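Local coordinates for Lmo0305 protein (Listeria monocytogenes, PDB 3PJ0), which is of undetermined function but belongs to the beta-eliminating lyase family of PLP-dependent, aminotransferase-like proteins, at residues Thr115-Gly120 / Lys132-Pro137; Ser98-Glu101 / Gly107-Glu110. All coordinates share one frame; numbering follows the deposited sequence. Where two conformers were deposited one is given.

The contacts meet at strand 115-118, an outermost strand of the seven-stranded mixed sheet within this chain: it is one side of contact 1, and the helices of contact 2 pack against it. Contact 2 (98-101 with 107-110) is complete before contact 1 (115-120 with 132-137) begins; their centres lie about 15 Å apart. Pro116 and Leu118 face the helices of contact 2 while Leu117 turns to the loop of contact 1. Pro116 CG lies 3.7 Å from Glu101 OE1, and Leu118 CD2 packs 3.9 Å from Glu101 CD. Contact 1 is more peripheral, its centre about 24 Å from that of the chain against about 16 Å for contact 2. Lys208, modified with PLP, belongs to neither.

Contact 1. Residues Thr115-Gly120 / Lys132-Pro137; sequences TPLLLG and KSLREP
At the edge of the seven-stranded mixed sheet of this aminotransferase-like fold, strand 115-118 and the residue that follows it, Leu119, are covered by the loop leading from helix 128-132 to strand 140-144. Leu117, Leu119 and Leu134 form a small apolar cluster, and Glu136 adds the methylene part of its side chain at the border. Leu134 inserts its CD2 methyl between the two strand-side leucines: it rests 3.8 Å from Leu117 CB and 3.9 Å from Leu119 CD2. The side chains of Leu119 and Leu134 meet nearly at right angles, and both also touch Ala93 of the adjacent strand 91-94, which ties the loop to the sheet. Leu117 comes from the strand face turned to the loop, with Val138 as a further neighbour. In Glu136, CG stands between the backbone N and the carbonyl carbon (chi1 55°), and the chain then runs extended across the end of Leu117 at about a right angle. Its carboxylate makes a long, weak ion pair with Arg91 through OE1. The closest approach of the contact is carbon to carbon, Leu117 CD1 to Glu136 CG at 3.6 Å, while Glu136 OE2 lies 3.9 Å from Leu117 CD2.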
loop_
_atom_site.group_PDB
_atom_site.type_symbol
_atom_site.label_atom_id
_atom_site.label_comp_id
_atom_site.label_asym_id
_atom_site.label_seq_id
_atom_site.Cartn_x
_atom_site.Cartn_y
_atom_site.Cartn_z
ATOM N N THR A 115 8.383 22.933 -1.840
ATOM C CA THR A 115 9.728 23.383 -1.432
ATOM C C THR A 115 9.754 23.495 0.081
ATOM O O THR A 115 9.091 24.382 0.624
ATOM C CB THR A 115 10.070 24.793 -2.017
ATOM O OG1 THR A 115 10.092 24.767 -3.459
ATOM C CG2 THR A 115 11.425 25.289 -1.498
ATOM N N PRO A 116 10.521 22.621 0.768
ATOM C CA PRO A 116 10.526 22.691 2.229
ATOM C C PRO A 116 11.606 23.622 2.727
ATOM O O PRO A 116 12.746 23.522 2.268
ATOM C CB PRO A 116 10.827 21.245 2.646
ATOM C CG PRO A 116 10.601 20.406 1.371
ATOM C CD PRO A 116 11.046 21.328 0.305
ATOM N N LEU A 117 11.222 24.537 3.597
ATOM C CA LEU A 117 12.127 25.479 4.225
ATOM C C LEU A 117 12.453 24.812 5.543
ATOM O O LEU A 117 11.535 24.403 6.291
ATOM C CB LEU A 117 11.451 26.844 4.405
ATOM C CG LEU A 117 10.844 27.460 3.127
ATOM C CD1 LEU A 117 10.078 28.767 3.417
ATOM C CD2 LEU A 117 11.895 27.677 2.050
ATOM N N LEU A 118 13.741 24.663 5.831
ATOM C CA LEU A 118 14.152 23.911 7.016
ATOM C C LEU A 118 14.257 24.815 8.245
ATOM O O LEU A 118 14.818 25.903 8.196
ATOM C CB LEU A 118 15.448 23.159 6.736
ATOM C CG LEU A 118 15.434 22.317 5.459
ATOM C CD1 LEU A 118 16.747 21.547 5.291
ATOM C CD2 LEU A 118 14.253 21.351 5.450
ATOM N N LEU A 119 13.691 24.361 9.354
ATOM C CA LEU A 119 13.612 25.179 10.550
ATOM C C LEU A 119 14.705 24.852 11.546
ATOM O O LEU A 119 14.791 23.718 12.033
ATOM C CB LEU A 119 12.245 24.989 11.218
ATOM C CG LEU A 119 11.007 25.469 10.485
ATOM C CD1 LEU A 119 9.711 24.885 11.102
ATOM C CD2 LEU A 119 11.005 27.018 10.445
ATOM N N GLY A 120 15.487 25.869 11.895
ATOM C CA GLY A 120 16.557 25.730 12.894
ATOM C C GLY A 120 17.756 24.960 12.375
ATOM O O GLY A 120 18.206 25.203 11.264
ATOM N N LYS A 132 9.192 32.272 12.985
ATOM C CA LYS A 132 9.149 33.740 12.868
ATOM C C LYS A 132 10.244 34.277 11.957
ATOM O O LYS A 132 10.048 35.316 11.335
ATOM C CB LYS A 132 9.235 34.408 14.260
ATOM C CG LYS A 132 7.956 34.300 15.083
ATOM C CD LYS A 132 8.072 35.019 16.458
ATOM C CE LYS A 132 6.747 35.001 17.234
ATOM N NZ LYS A 132 6.852 35.771 18.516
ATOM N N SER A 133 11.364 33.565 11.852
ATOM C CA SER A 133 12.500 33.957 11.010
ATOM C C SER A 133 12.405 33.491 9.551
ATOM O O SER A 133 13.328 33.743 8.773
ATOM C CB SER A 133 13.806 33.401 11.601
ATOM O OG SER A 133 14.013 33.865 12.921
ATOM N N LEU A 134 11.338 32.780 9.183
ATOM C CA LEU A 134 11.170 32.348 7.781
ATOM C C LEU A 134 11.202 33.560 6.867
ATOM O O LEU A 134 10.581 34.583 7.158
ATOM C CB LEU A 134 9.862 31.565 7.580
ATOM C CG LEU A 134 9.809 30.124 8.120
ATOM C CD1 LEU A 134 8.386 29.624 8.154
ATOM C CD2 LEU A 134 10.664 29.183 7.276
ATOM N N ARG A 135 11.952 33.451 5.782
ATOM C CA ARG A 135 12.117 34.560 4.823
ATOM C C ARG A 135 11.043 34.674 3.742
ATOM O O ARG A 135 11.079 35.601 2.914
ATOM C CB ARG A 135 13.512 34.518 4.214
ATOM C CG ARG A 135 14.528 35.290 5.041
ATOM C CD ARG A 135 15.976 34.914 4.763
ATOM N NE ARG A 135 16.423 33.759 5.562
ATOM C CZ ARG A 135 16.328 32.485 5.199
ATOM N NH1 ARG A 135 15.779 32.141 4.036
ATOM N NH2 ARG A 135 16.774 31.534 6.015
ATOM N N GLU A 136 10.108 33.728 3.744
ATOM C CA GLU A 136 8.949 33.787 2.880
ATOM C C GLU A 136 7.809 33.041 3.551
ATOM O O GLU A 136 8.040 32.182 4.421
ATOM C CB GLU A 136 9.229 33.201 1.487
ATOM C CG GLU A 136 9.751 31.795 1.513
ATOM C CD GLU A 136 10.142 31.314 0.137
ATOM O OE1 GLU A 136 9.289 31.382 -0.767
ATOM O OE2 GLU A 136 11.307 30.890 -0.033
ATOM N N PRO A 137 6.575 33.350 3.141
ATOM C CA PRO A 137 5.424 32.695 3.741
ATOM C C PRO A 137 5.334 31.219 3.356
ATOM O O PRO A 137 5.873 30.807 2.314
ATOM C CB PRO A 137 4.226 33.467 3.171
ATOM C CG PRO A 137 4.804 34.698 2.536
ATOM C CD PRO A 137 6.184 34.357 2.144
#

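Contact 2. Residues Ser98-Glu101 / Gly107-Glu110; sequences SHLE and GLKE
Glu101 and Lys109 form a salt bridge between two short consecutive helices, 99-102 and 107-112, on one face of the mixed sheet in this aminotransferase-like fold. Lys109 NZ donates to Glu101 OE2 at 2.9 Å and approaches from above the carboxylate, 45° out of its plane. Glu101 begins by pointing off from the other helix, but its chain bends at chi2 (68°) and brings the carboxylate round to the lysine, whose own chain reaches over fully extended beyond CG. The two side chains cross obliquely, and Lys109 CE lies 3.5 Å from Glu101 OE1. That second oxygen is hydrogen-bonded to Tyr94 OH, so partners on both oxygens restrain rotation of the carboxylate.

Two waters extend the polar link to the backbone. One donates to Leu100 O and accepts from Leu108 N, 2.9 Å from each, bridging the main chains of the two helices. The other donates to Glu101 O at 2.7 Å and accepts from Lys109 NZ, giving the ammonium group a second partner besides the carboxylate. At the start of the first helix, Ser98 is the N-cap: its OG accepts a weak bond from Leu100 N (3.3 Å).

The apolar part is looser. Leu108 CD2 comes within 4.3 Å of Leu100 CB, and both residues are buried.

These leucines also pack against the surrounding elements: Leu100 touches Gln76 and Gln77 of helix 72-87 and Leu142 of strand 140-144, Leu108 meets Leu80 of helix 72-87, and both reach Tyr94 of strand 91-94. Beside them, Leu108 and Lys109 lie against Pro116 of strand 115-118, so the helix pair lies over the outer three strands, 140-144, 91-94 and 115-118, with helix 72-87 alongside.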
loop_
_atom_site.group_PDB
_atom_site.type_symbol
_atom_site.label_atom_id
_atom_site.label_comp_id
_atom_site.label_asym_id
_atom_site.label_seq_id
_atom_site.Cartn_x
_atom_site.Cartn_y
_atom_site.Cartn_z
ATOM N N SER A 98 13.108 15.945 9.182
ATOM C CA SER A 98 11.758 15.413 8.997
ATOM C C SER A 98 11.823 14.165 8.120
ATOM O O SER A 98 12.697 14.025 7.264
ATOM C CB SER A 98 10.827 16.423 8.350
ATOM O OG SER A 98 9.580 15.804 8.018
ATOM N N HIS A 99 10.875 13.260 8.328
ATOM C CA HIS A 99 10.883 12.008 7.589
ATOM C C HIS A 99 10.713 12.323 6.104
ATOM O O HIS A 99 11.278 11.647 5.245
ATOM C CB HIS A 99 9.770 11.091 8.115
ATOM C CG HIS A 99 9.818 9.686 7.607
ATOM N ND1 HIS A 99 9.221 9.298 6.421
ATOM C CD2 HIS A 99 10.312 8.556 8.165
ATOM C CE1 HIS A 99 9.370 7.991 6.263
ATOM N NE2 HIS A 99 10.024 7.513 7.303
ATOM N N LEU A 100 9.939 13.364 5.817
ATOM C CA LEU A 100 9.711 13.806 4.452
ATOM C C LEU A 100 10.996 14.273 3.742
ATOM O O LEU A 100 11.175 14.085 2.546
ATOM C CB LEU A 100 8.700 14.966 4.428
ATOM C CG LEU A 100 7.185 14.802 4.747
ATOM C CD1 LEU A 100 6.470 14.205 3.592
ATOM C CD2 LEU A 100 6.840 14.090 6.103
ATOM N N GLU A 101 11.906 14.859 4.514
ATOM C CA GLU A 101 13.111 15.420 3.942
ATOM C C GLU A 101 14.191 14.384 3.683
ATOM O O GLU A 101 14.917 14.490 2.686
ATOM C CB GLU A 101 13.665 16.474 4.898
ATOM C CG GLU A 101 14.846 17.249 4.378
ATOM C CD GLU A 101 14.496 18.165 3.200
ATOM O OE1 GLU A 101 13.290 18.378 2.921
ATOM O OE2 GLU A 101 15.450 18.686 2.580
ATOM N N GLY A 107 10.305 12.283 -2.165
ATOM C CA GLY A 107 8.966 12.169 -2.723
ATOM C C GLY A 107 8.200 13.493 -2.728
ATOM O O GLY A 107 7.565 13.857 -3.723
ATOM N N LEU A 108 8.254 14.212 -1.609
ATOM C CA LEU A 108 7.510 15.498 -1.493
ATOM C C LEU A 108 7.943 16.478 -2.570
ATOM O O LEU A 108 7.111 17.118 -3.226
ATOM C CB LEU A 108 7.709 16.094 -0.107
ATOM C CG LEU A 108 6.992 17.416 0.197
ATOM C CD1 LEU A 108 5.457 17.217 0.161
ATOM C CD2 LEU A 108 7.513 17.921 1.570
ATOM N N LYS A 109 9.246 16.583 -2.775
ATOM C CA LYS A 109 9.807 17.430 -3.836
ATOM C C LYS A 109 9.482 16.929 -5.256
ATOM O O LYS A 109 9.084 17.706 -6.141
ATOM C CB LYS A 109 11.319 17.511 -3.650
ATOM C CG LYS A 109 11.713 18.215 -2.311
ATOM C CD LYS A 109 13.189 18.132 -2.041
ATOM C CE LYS A 109 13.530 18.646 -0.601
ATOM N NZ LYS A 109 14.967 18.376 -0.271
ATOM N N GLU A 110 9.639 15.633 -5.476
ATOM C CA GLU A 110 9.528 15.065 -6.826
ATOM C C GLU A 110 8.096 14.842 -7.285
ATOM O O GLU A 110 7.817 14.936 -8.489
ATOM C CB GLU A 110 10.286 13.738 -6.921
ATOM C CG GLU A 110 11.794 13.824 -6.676
ATOM C CD GLU A 110 12.615 14.298 -7.866
ATOM O OE1 GLU A 110 12.065 14.815 -8.882
ATOM O OE2 GLU A 110 13.851 14.148 -7.770
HETATM O O HOH W 1 8.931 13.201 1.006
HETATM O O HOH W 2 14.186 15.647 0.316
#